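Local coordinates for glutathione s-transferase S2 (Nilaparvata lugens, PDB 5H5L), which is a sigma-class glutathione transferase that acts as a glutathione-requiring prostaglandin D synthase and probably conjugates glutathione to electrophiles bearing a halide leaving group, at residues E37-P40 with T41-T45; N96-R99 with S100-K104; G147-S150 with W151-Y155; A179-D182 with K183-L187. All blocks are in the same frame, centred on the assembly; numbering follows the deposited sequence.

Interaction 1: E37-P40 with T41-T45; sequences EQWP and TIKST. With GSH (glutathione), chain E.
The aliphatic part of Lys43 runs across one face of the indole of Trp39, the residue four positions earlier in the same short helix. Lys43 CB sits 3.8 Å from the centroid of the six-membered ring of Trp39 and only 18° off the ring normal, which makes this a CH-pi contact over the face, displaced toward the rim. Further along the chain, Lys43 CG keeps to the same ring, 3.7 Å from Trp39 CZ2. Ile42 meets the ring obliquely instead, its CG2 lying 3.8 Å from Trp39 CZ3 while the two side chains run at about a right angle. Trp39, Ile42 and Lys43 all lie on helix 39-43, which follows strand 30-34 in the thioredoxin-like N-terminal domain, and Trp39 and Lys43 belong to the glutathione pocket. The indole N-H points in the ring plane to the glycyl carboxylate of the tripeptide, with Trp39 NE1 to O32 of glutathione at 3.0 Å and a fairly straight 159° at the hydrogen. Lys43 is extended until its last torsion, where a bend (chi4 67°) brings NZ to a short hydrogen bond, 2.5 Å, with the same O32. That oxygen is therefore gripped by two donors, while Lys43 NZ also bonds to Gly49 O. Phe9 meets the indole edge-to-face. Gln38, at the N-cap position, starts the backbone ladder, its O accepting from Ile42 N at 3.2 Å; Trp39 O takes Lys43 N at 2.7 Å.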
# COMPACT_ATOMS: atom_id res chain seq x y z
N GLU B 37 -13.05 -14.65 19.26
CA GLU B 37 -14.36 -15.26 19.46
C GLU B 37 -15.48 -14.35 18.95
O GLU B 37 -16.46 -14.84 18.38
CB GLU B 37 -14.56 -15.57 20.95
CG GLU B 37 -13.76 -14.62 21.88
CD GLU B 37 -13.92 -14.88 23.35
OE1 GLU B 37 -15.07 -15.09 23.81
OE2 GLU B 37 -12.88 -14.84 24.05
N GLN B 38 -15.33 -13.04 19.12
CA GLN B 38 -16.36 -12.07 18.76
C GLN B 38 -16.19 -11.49 17.35
O GLN B 38 -16.90 -10.53 17.01
CB GLN B 38 -16.36 -10.91 19.76
CG GLN B 38 -16.09 -11.28 21.20
CD GLN B 38 -17.16 -12.18 21.80
OE1 GLN B 38 -18.04 -12.68 21.10
NE2 GLN B 38 -17.10 -12.38 23.11
N TRP B 39 -15.28 -12.04 16.53
CA TRP B 39 -14.93 -11.40 15.25
C TRP B 39 -15.97 -11.62 14.16
O TRP B 39 -16.28 -10.68 13.41
CB TRP B 39 -13.57 -11.86 14.73
CG TRP B 39 -13.24 -11.34 13.33
CD1 TRP B 39 -12.92 -12.09 12.22
CD2 TRP B 39 -13.23 -9.97 12.89
NE1 TRP B 39 -12.69 -11.28 11.14
CE2 TRP B 39 -12.87 -9.97 11.52
CE3 TRP B 39 -13.47 -8.75 13.52
CZ2 TRP B 39 -12.76 -8.79 10.77
CZ3 TRP B 39 -13.34 -7.57 12.77
CH2 TRP B 39 -13.00 -7.61 11.41
N PRO B 40 -16.53 -12.82 13.98
CA PRO B 40 -17.61 -12.96 12.99
C PRO B 40 -18.74 -11.96 13.23
O PRO B 40 -19.38 -11.51 12.27
CB PRO B 40 -18.06 -14.42 13.15
CG PRO B 40 -16.92 -15.13 13.82
CD PRO B 40 -16.24 -14.09 14.68
N THR B 41 -18.98 -11.58 14.48
CA THR B 41 -19.95 -10.52 14.79
C THR B 41 -19.46 -9.17 14.31
O THR B 41 -20.20 -8.43 13.66
CB THR B 41 -20.21 -10.46 16.30
OG1 THR B 41 -20.89 -11.65 16.71
CG2 THR B 41 -21.06 -9.21 16.67
N ILE B 42 -18.21 -8.81 14.64
CA ILE B 42 -17.79 -7.46 14.39
C ILE B 42 -17.45 -7.26 12.91
O ILE B 42 -17.56 -6.16 12.40
CB ILE B 42 -16.61 -7.12 15.32
CG1 ILE B 42 -17.08 -7.06 16.78
CG2 ILE B 42 -15.95 -5.79 14.95
CD1 ILE B 42 -18.05 -5.91 17.05
N LYS B 43 -17.06 -8.34 12.21
CA LYS B 43 -16.56 -8.23 10.85
C LYS B 43 -17.52 -7.48 9.94
O LYS B 43 -17.11 -6.61 9.16
CB LYS B 43 -16.29 -9.63 10.30
CG LYS B 43 -15.75 -9.68 8.87
CD LYS B 43 -15.36 -11.11 8.49
CE LYS B 43 -14.88 -11.20 7.05
NZ LYS B 43 -13.59 -10.49 6.84
N SER B 44 -18.81 -7.82 10.01
CA SER B 44 -19.81 -7.22 9.13
C SER B 44 -20.05 -5.75 9.43
O SER B 44 -20.80 -5.10 8.70
CB SER B 44 -21.13 -7.99 9.24
OG SER B 44 -21.46 -8.22 10.60
N THR B 45 -19.47 -5.22 10.50
CA THR B 45 -19.66 -3.82 10.87
C THR B 45 -18.53 -2.93 10.35
O THR B 45 -18.61 -1.69 10.48
CB THR B 45 -19.72 -3.70 12.39
OG1 THR B 45 -18.44 -4.09 12.94
CG2 THR B 45 -20.81 -4.63 12.97
N1 GSH E . -4.45 -3.46 3.96
CA1 GSH E . -5.13 -3.59 5.25
C1 GSH E . -4.41 -2.71 6.28
O11 GSH E . -3.16 -2.48 6.15
O12 GSH E . -5.03 -2.21 7.27
CB1 GSH E . -5.02 -5.06 5.74
CG1 GSH E . -5.95 -5.21 6.94
CD1 GSH E . -6.00 -6.71 7.37
OE1 GSH E . -5.46 -7.55 6.74
N2 GSH E . -6.74 -7.05 8.58
CA2 GSH E . -6.78 -8.44 9.01
C2 GSH E . -8.23 -8.85 9.23
O2 GSH E . -9.05 -8.02 9.44
CB2 GSH E . -6.05 -8.53 10.34
SG2 GSH E . -4.36 -7.97 10.17
N3 GSH E . -8.56 -10.27 9.24
CA3 GSH E . -9.93 -10.68 9.50
C3 GSH E . -10.62 -11.06 8.20
O31 GSH E . -10.03 -10.94 7.10
O32 GSH E . -11.78 -11.51 8.27

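Interaction 2: N96-R99 with S100-K104; sequences NDFR and SSISK. With GSH (glutathione), chain C.
Between residues 96-99 and 100-104 the backbone bonds mix two spacings: Ser103 N reaches Arg99 O four residues back at 3.0 Å, whereas Ser101 N reaches Phe98 O only three back at 2.9 Å. Ser100 N is shared, with Asn96 O at 3.1 Å as its better acceptor and a weak bond to Asp97 O. All of this lies within helix 82-106, part of the all-helical C-terminal domain of the glutathione transferase fold, and its side chains serve three different surroundings. On the inner side, Ile102 CD1 comes to 3.5 Å from Phe98 CE2, approaching the ring obliquely; Phe98 has CG anti to its own backbone N (chi1 161°), which carries the ring along the helix to this methyl group. Met163 of helix 151-164 touches both residues, and Phe130 of helix 111-139 meets the phenyl ring. Arg99, whose side chain touches the glutathione of its own subunit, gives its NH2 to Tyr155 OH, and its NE and NH2 both make weak, strongly bent bonds to Asn96 OD1. Two donors from one guanidinium group thus converge on one amide oxygen, while Asn96 ND2 bonds to Thr65 OG1 across to the N-terminal domain. Asp97 faces the dimer interface. Its OD2 accepts from Gln63 NE2 of the second subunit, and its carboxylate straddles the gamma-glutamyl amino group of the glutathione held there: N1 lies 3.0 Å from Asp97 OD1 and equally 3.0 Å from Asp97 OD2.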
# COMPACT_ATOMS: atom_id res chain seq x y z
N ASN B 96 5.52 -3.62 2.78
CA ASN B 96 4.22 -4.30 2.76
C ASN B 96 4.22 -5.43 1.72
O ASN B 96 3.58 -6.45 1.96
CB ASN B 96 3.10 -3.30 2.51
CG ASN B 96 2.81 -2.43 3.75
OD1 ASN B 96 3.09 -2.81 4.88
ND2 ASN B 96 2.26 -1.26 3.53
N ASP B 97 4.97 -5.28 0.62
CA ASP B 97 5.15 -6.39 -0.30
C ASP B 97 5.83 -7.56 0.42
O ASP B 97 5.41 -8.71 0.28
CB ASP B 97 6.02 -5.97 -1.48
CG ASP B 97 5.29 -5.16 -2.51
OD1 ASP B 97 4.04 -5.14 -2.50
OD2 ASP B 97 5.99 -4.53 -3.34
N PHE B 98 6.87 -7.26 1.20
CA PHE B 98 7.52 -8.30 2.00
C PHE B 98 6.51 -8.98 2.90
O PHE B 98 6.42 -10.22 2.94
CB PHE B 98 8.62 -7.72 2.87
CG PHE B 98 9.01 -8.63 4.02
CD1 PHE B 98 9.70 -9.81 3.79
CD2 PHE B 98 8.66 -8.32 5.31
CE1 PHE B 98 10.06 -10.65 4.84
CE2 PHE B 98 9.02 -9.14 6.37
CZ PHE B 98 9.72 -10.32 6.12
N ARG B 99 5.74 -8.19 3.65
CA ARG B 99 4.94 -8.86 4.66
C ARG B 99 3.78 -9.63 4.07
O ARG B 99 3.20 -10.48 4.76
CB ARG B 99 4.51 -7.88 5.75
CG ARG B 99 3.39 -7.02 5.47
CD ARG B 99 3.13 -6.17 6.75
NE ARG B 99 2.32 -4.98 6.43
CZ ARG B 99 1.04 -5.04 6.11
NH1 ARG B 99 0.42 -6.22 6.08
NH2 ARG B 99 0.36 -3.93 5.80
N SER B 100 3.49 -9.42 2.79
CA SER B 100 2.55 -10.29 2.10
C SER B 100 2.99 -11.74 2.18
O SER B 100 2.15 -12.64 2.29
CB SER B 100 2.40 -9.87 0.66
OG SER B 100 1.78 -10.89 -0.06
N SER B 101 4.31 -11.98 2.13
CA SER B 101 4.85 -13.33 2.29
C SER B 101 4.52 -13.89 3.66
O SER B 101 4.18 -15.07 3.81
CB SER B 101 6.36 -13.31 2.06
OG SER B 101 6.62 -13.69 0.73
N ILE B 102 4.64 -13.08 4.69
CA ILE B 102 4.27 -13.54 6.01
C ILE B 102 2.79 -13.90 6.05
O ILE B 102 2.40 -14.85 6.75
CB ILE B 102 4.63 -12.50 7.08
CG1 ILE B 102 6.12 -12.21 7.02
CG2 ILE B 102 4.25 -13.02 8.47
CD1 ILE B 102 6.53 -11.08 7.91
N SER B 103 1.95 -13.16 5.33
CA SER B 103 0.51 -13.43 5.37
C SER B 103 0.20 -14.76 4.69
O SER B 103 -0.59 -15.56 5.21
CB SER B 103 -0.27 -12.29 4.70
OG SER B 103 -0.04 -11.06 5.38
N LYS B 104 0.81 -15.02 3.54
CA LYS B 104 0.67 -16.31 2.87
C LYS B 104 1.00 -17.46 3.83
O LYS B 104 0.23 -18.42 3.97
CB LYS B 104 1.57 -16.35 1.63
CG LYS B 104 1.81 -17.72 0.97
CD LYS B 104 0.86 -18.00 -0.19
CE LYS B 104 0.93 -19.46 -0.62
NZ LYS B 104 -0.12 -19.81 -1.61
N1 GSH C . 3.67 -3.25 -4.79
CA1 GSH C . 4.32 -3.24 -6.09
C1 GSH C . 3.86 -2.04 -6.92
O11 GSH C . 4.60 -1.49 -7.79
O12 GSH C . 2.68 -1.66 -6.72
CB1 GSH C . 3.85 -4.50 -6.87
CG1 GSH C . 4.76 -4.64 -8.08
CD1 GSH C . 4.49 -5.99 -8.78
OE1 GSH C . 3.78 -6.81 -8.31
N2 GSH C . 5.16 -6.14 -10.06
CA2 GSH C . 5.02 -7.31 -10.89
C2 GSH C . 6.39 -7.83 -11.30
O2 GSH C . 7.33 -7.11 -11.39
CB2 GSH C . 4.37 -6.87 -12.18
SG2 GSH C . 2.78 -6.04 -11.98
N3 GSH C . 6.48 -9.23 -11.67
CA3 GSH C . 7.71 -9.81 -12.16
C3 GSH C . 8.43 -10.55 -11.06
O31 GSH C . 9.45 -11.20 -11.40
O32 GSH C . 8.01 -10.51 -9.88

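Interaction 3: G147-S150 with W151-Y155; sequences GKLS and WGDIY
Ser150 and Asp153 exchange bonds across the first turn of a helix, and the aspartate side chain can be traced outward to see how. Its CB starts 3.4 Å from Ser150 O and lies 4.0 Å from Leu149 CD1. From there CG lies anti to the carbonyl carbon (chi1 -59°), a choice that turns the carboxylate back over the loop entering the helix. OD2 is the oxygen that makes the closure: it accepts from Ser150 N at 2.7 Å, with 153° at the hydrogen. The donor comes in on the anti side of the carboxylate and 24° out of its plane. A water 2.6 Å from the same OD2 also lies within bonding distance of Lys148 O and Ser150 OG, though it has more acceptors around it than protons to give. OD1 has a separate partner, Leu144 N, which ties the carboxylate to an earlier part of the loop. In return, Ser150 OG accepts from Asp153 N, a weak bond at 3.4 Å. Ile154 N reaches Ser150 O only weakly as well. The nearby helix start would probably stabilise the negative charge of the aspartate. Beside the cap, Trp151 packs against helices 15-25, 64-75 and 82-106, so its indole lies where the two domains meet. Reciprocal side-chain-to-backbone bonding between Ser150 and Asp153 is a capping box, here at the start of helix 151-164, as known for the corresponding core helix of other glutathione transferases.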
# COMPACT_ATOMS: atom_id res chain seq x y z
N GLY B 147 17.37 10.29 6.24
CA GLY B 147 18.22 10.56 7.38
C GLY B 147 17.50 11.11 8.59
O GLY B 147 18.14 11.75 9.42
N LYS B 148 16.20 10.88 8.73
CA LYS B 148 15.50 11.35 9.92
C LYS B 148 14.29 10.47 10.21
O LYS B 148 13.77 9.78 9.33
CB LYS B 148 15.07 12.83 9.79
CG LYS B 148 14.15 13.14 8.61
CD LYS B 148 13.95 14.66 8.38
CE LYS B 148 13.06 14.92 7.17
NZ LYS B 148 12.91 16.33 6.71
N LEU B 149 13.86 10.51 11.47
CA LEU B 149 12.74 9.71 11.95
C LEU B 149 11.47 10.01 11.15
O LEU B 149 11.12 11.17 10.92
CB LEU B 149 12.49 9.99 13.43
CG LEU B 149 11.40 9.12 14.07
CD1 LEU B 149 11.90 7.70 14.29
CD2 LEU B 149 10.93 9.68 15.36
N SER B 150 10.78 8.96 10.73
CA SER B 150 9.52 9.11 10.02
C SER B 150 8.47 8.17 10.59
O SER B 150 8.76 7.26 11.37
CB SER B 150 9.70 8.86 8.52
OG SER B 150 9.91 7.48 8.21
N TRP B 151 7.20 8.41 10.18
CA TRP B 151 6.13 7.46 10.49
C TRP B 151 6.47 6.09 9.92
O TRP B 151 6.07 5.06 10.46
CB TRP B 151 4.77 7.96 9.95
CG TRP B 151 4.70 7.97 8.45
CD1 TRP B 151 5.02 9.02 7.62
CD2 TRP B 151 4.30 6.90 7.60
NE1 TRP B 151 4.84 8.66 6.31
CE2 TRP B 151 4.40 7.36 6.28
CE3 TRP B 151 3.88 5.58 7.82
CZ2 TRP B 151 4.09 6.57 5.19
CZ3 TRP B 151 3.57 4.79 6.75
CH2 TRP B 151 3.69 5.27 5.44
N GLY B 152 7.23 6.07 8.83
CA GLY B 152 7.66 4.82 8.28
C GLY B 152 8.48 3.98 9.25
O GLY B 152 8.30 2.76 9.35
N ASP B 153 9.42 4.62 9.95
CA ASP B 153 10.20 3.89 10.96
C ASP B 153 9.29 3.27 12.02
O ASP B 153 9.49 2.12 12.44
CB ASP B 153 11.20 4.85 11.64
CG ASP B 153 12.17 5.48 10.66
OD1 ASP B 153 12.81 4.72 9.90
OD2 ASP B 153 12.26 6.73 10.62
N ILE B 154 8.29 4.01 12.45
CA ILE B 154 7.40 3.52 13.49
C ILE B 154 6.54 2.38 12.97
O ILE B 154 6.35 1.39 13.66
CB ILE B 154 6.60 4.72 14.01
CG1 ILE B 154 7.59 5.63 14.78
CG2 ILE B 154 5.48 4.29 14.92
CD1 ILE B 154 7.04 6.97 15.17
N TYR B 155 6.04 2.49 11.75
CA TYR B 155 5.27 1.41 11.17
C TYR B 155 6.13 0.15 11.03
O TYR B 155 5.72 -0.94 11.41
CB TYR B 155 4.74 1.88 9.81
CG TYR B 155 3.74 0.99 9.13
CD1 TYR B 155 2.37 1.22 9.27
CD2 TYR B 155 4.15 -0.03 8.29
CE1 TYR B 155 1.44 0.44 8.61
CE2 TYR B 155 3.23 -0.83 7.64
CZ TYR B 155 1.87 -0.57 7.81
OH TYR B 155 0.95 -1.37 7.17
O HOH W 1 12.67 7.49 8.12

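Interaction 4: A179-D182 with K183-L187; sequences ALND and KVVNL
The amide of Asn186 turns its ND2 back to the carbonyl of Asp182: ND2 gives a hydrogen to Asp182 O at 2.8 Å, with 155° at the hydrogen and the oxygen 15° out of the amide plane. Having CG anti to the carbonyl carbon (chi1 -82°) folds this group back along the helix. Asp182 O takes a second, weak bond from Asn186 N, so side chain and backbone of one asparagine share an acceptor near the helix end. Asp182 OD1 lies almost in the amide plane of Asn181, whose ND2 meets it at 3.0 Å from the anti side and well out of the carboxylate plane. Lys183 makes a cation-pi contact with the Tyr143 ring. Leu180 and Val184 lie side by side, with CD1 of Leu180 4.1 Å from CG2 of Val184, while Val185 N bonds to Asn181 O at 3.1 Å in a nearly straight line. Leu180, Asn181 and Val184 of helix 175-185 pack on helix 151-164, Val184 and Val185 on Trp20 of helix 15-25 and on helix 188-196, which Asn186, just beyond the helix, also touches.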
# COMPACT_ATOMS: atom_id res chain seq x y z
N ALA B 179 19.42 -1.64 15.22
CA ALA B 179 19.71 -0.30 15.72
C ALA B 179 18.52 0.66 15.58
O ALA B 179 18.26 1.49 16.45
CB ALA B 179 20.89 0.27 14.97
N LEU B 180 17.82 0.62 14.43
CA LEU B 180 16.60 1.42 14.31
C LEU B 180 15.53 0.93 15.28
O LEU B 180 14.81 1.73 15.89
CB LEU B 180 16.11 1.35 12.88
CG LEU B 180 14.83 2.10 12.50
CD1 LEU B 180 14.98 3.60 12.76
CD2 LEU B 180 14.51 1.78 11.07
N ASN B 181 15.43 -0.39 15.44
CA ASN B 181 14.47 -0.95 16.38
C ASN B 181 14.68 -0.39 17.77
O ASN B 181 13.71 0.00 18.44
CB ASN B 181 14.58 -2.46 16.43
CG ASN B 181 13.77 -3.04 17.57
OD1 ASN B 181 12.61 -3.43 17.39
ND2 ASN B 181 14.34 -3.04 18.78
N ASP B 182 15.93 -0.41 18.24
CA ASP B 182 16.19 0.03 19.62
C ASP B 182 15.90 1.51 19.78
O ASP B 182 15.41 1.94 20.82
CB ASP B 182 17.64 -0.28 20.00
CG ASP B 182 17.95 -1.76 19.95
OD1 ASP B 182 17.00 -2.59 20.01
OD2 ASP B 182 19.15 -2.11 19.86
N LYS B 183 16.17 2.28 18.74
CA LYS B 183 15.92 3.72 18.76
C LYS B 183 14.42 4.03 18.84
O LYS B 183 14.00 4.90 19.59
CB LYS B 183 16.56 4.32 17.52
CG LYS B 183 16.33 5.76 17.26
CD LYS B 183 17.51 6.34 16.46
CE LYS B 183 17.86 5.55 15.20
NZ LYS B 183 19.17 6.00 14.60
N VAL B 184 13.60 3.29 18.10
CA VAL B 184 12.18 3.62 18.06
C VAL B 184 11.52 3.22 19.36
O VAL B 184 10.75 3.99 19.94
CB VAL B 184 11.50 2.96 16.84
CG1 VAL B 184 9.99 3.01 17.02
CG2 VAL B 184 11.91 3.69 15.55
N VAL B 185 11.80 2.02 19.84
CA VAL B 185 11.11 1.57 21.04
C VAL B 185 11.52 2.34 22.28
O VAL B 185 10.87 2.16 23.33
CB VAL B 185 11.29 0.07 21.33
CG1 VAL B 185 10.86 -0.72 20.15
CG2 VAL B 185 12.76 -0.24 21.73
N ASN B 186 12.53 3.21 22.18
CA ASN B 186 12.95 4.06 23.29
C ASN B 186 12.52 5.50 23.13
O ASN B 186 12.80 6.31 24.02
CB ASN B 186 14.47 3.98 23.47
CG ASN B 186 14.87 2.74 24.27
OD1 ASN B 186 14.55 2.63 25.46
ND2 ASN B 186 15.52 1.78 23.61
N LEU B 187 11.84 5.85 22.04
CA LEU B 187 11.13 7.11 22.01
C LEU B 187 10.21 7.16 23.22
O LEU B 187 9.51 6.17 23.50
CB LEU B 187 10.35 7.26 20.70
CG LEU B 187 11.27 7.33 19.48
CD1 LEU B 187 10.53 7.18 18.09
CD2 LEU B 187 12.08 8.62 19.51

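In the fold
From the N terminus, the four contacts follow in series, each between adjoining residues of one continuous run; none closes a long loop, nests or crosses another. Interaction 1 stands apart in the thioredoxin-like domain, its centre about 24 Å from that of interaction 2, yet the two handle opposite ends of glutathione: each tripeptide has its glycyl end at 37-45 of one subunit and its amino group at 96-99 of the other. Interactions 2 and 3 touch where helix 82-106 meets helix 151-164 through Tyr155. Interactions 3 and 4, with centres about 10 Å apart, pack directly: Ile154 on Val184 joins helices 151-164 and 175-185, and Leu149 on Leu187 joins the loop before the first to the turn after the second.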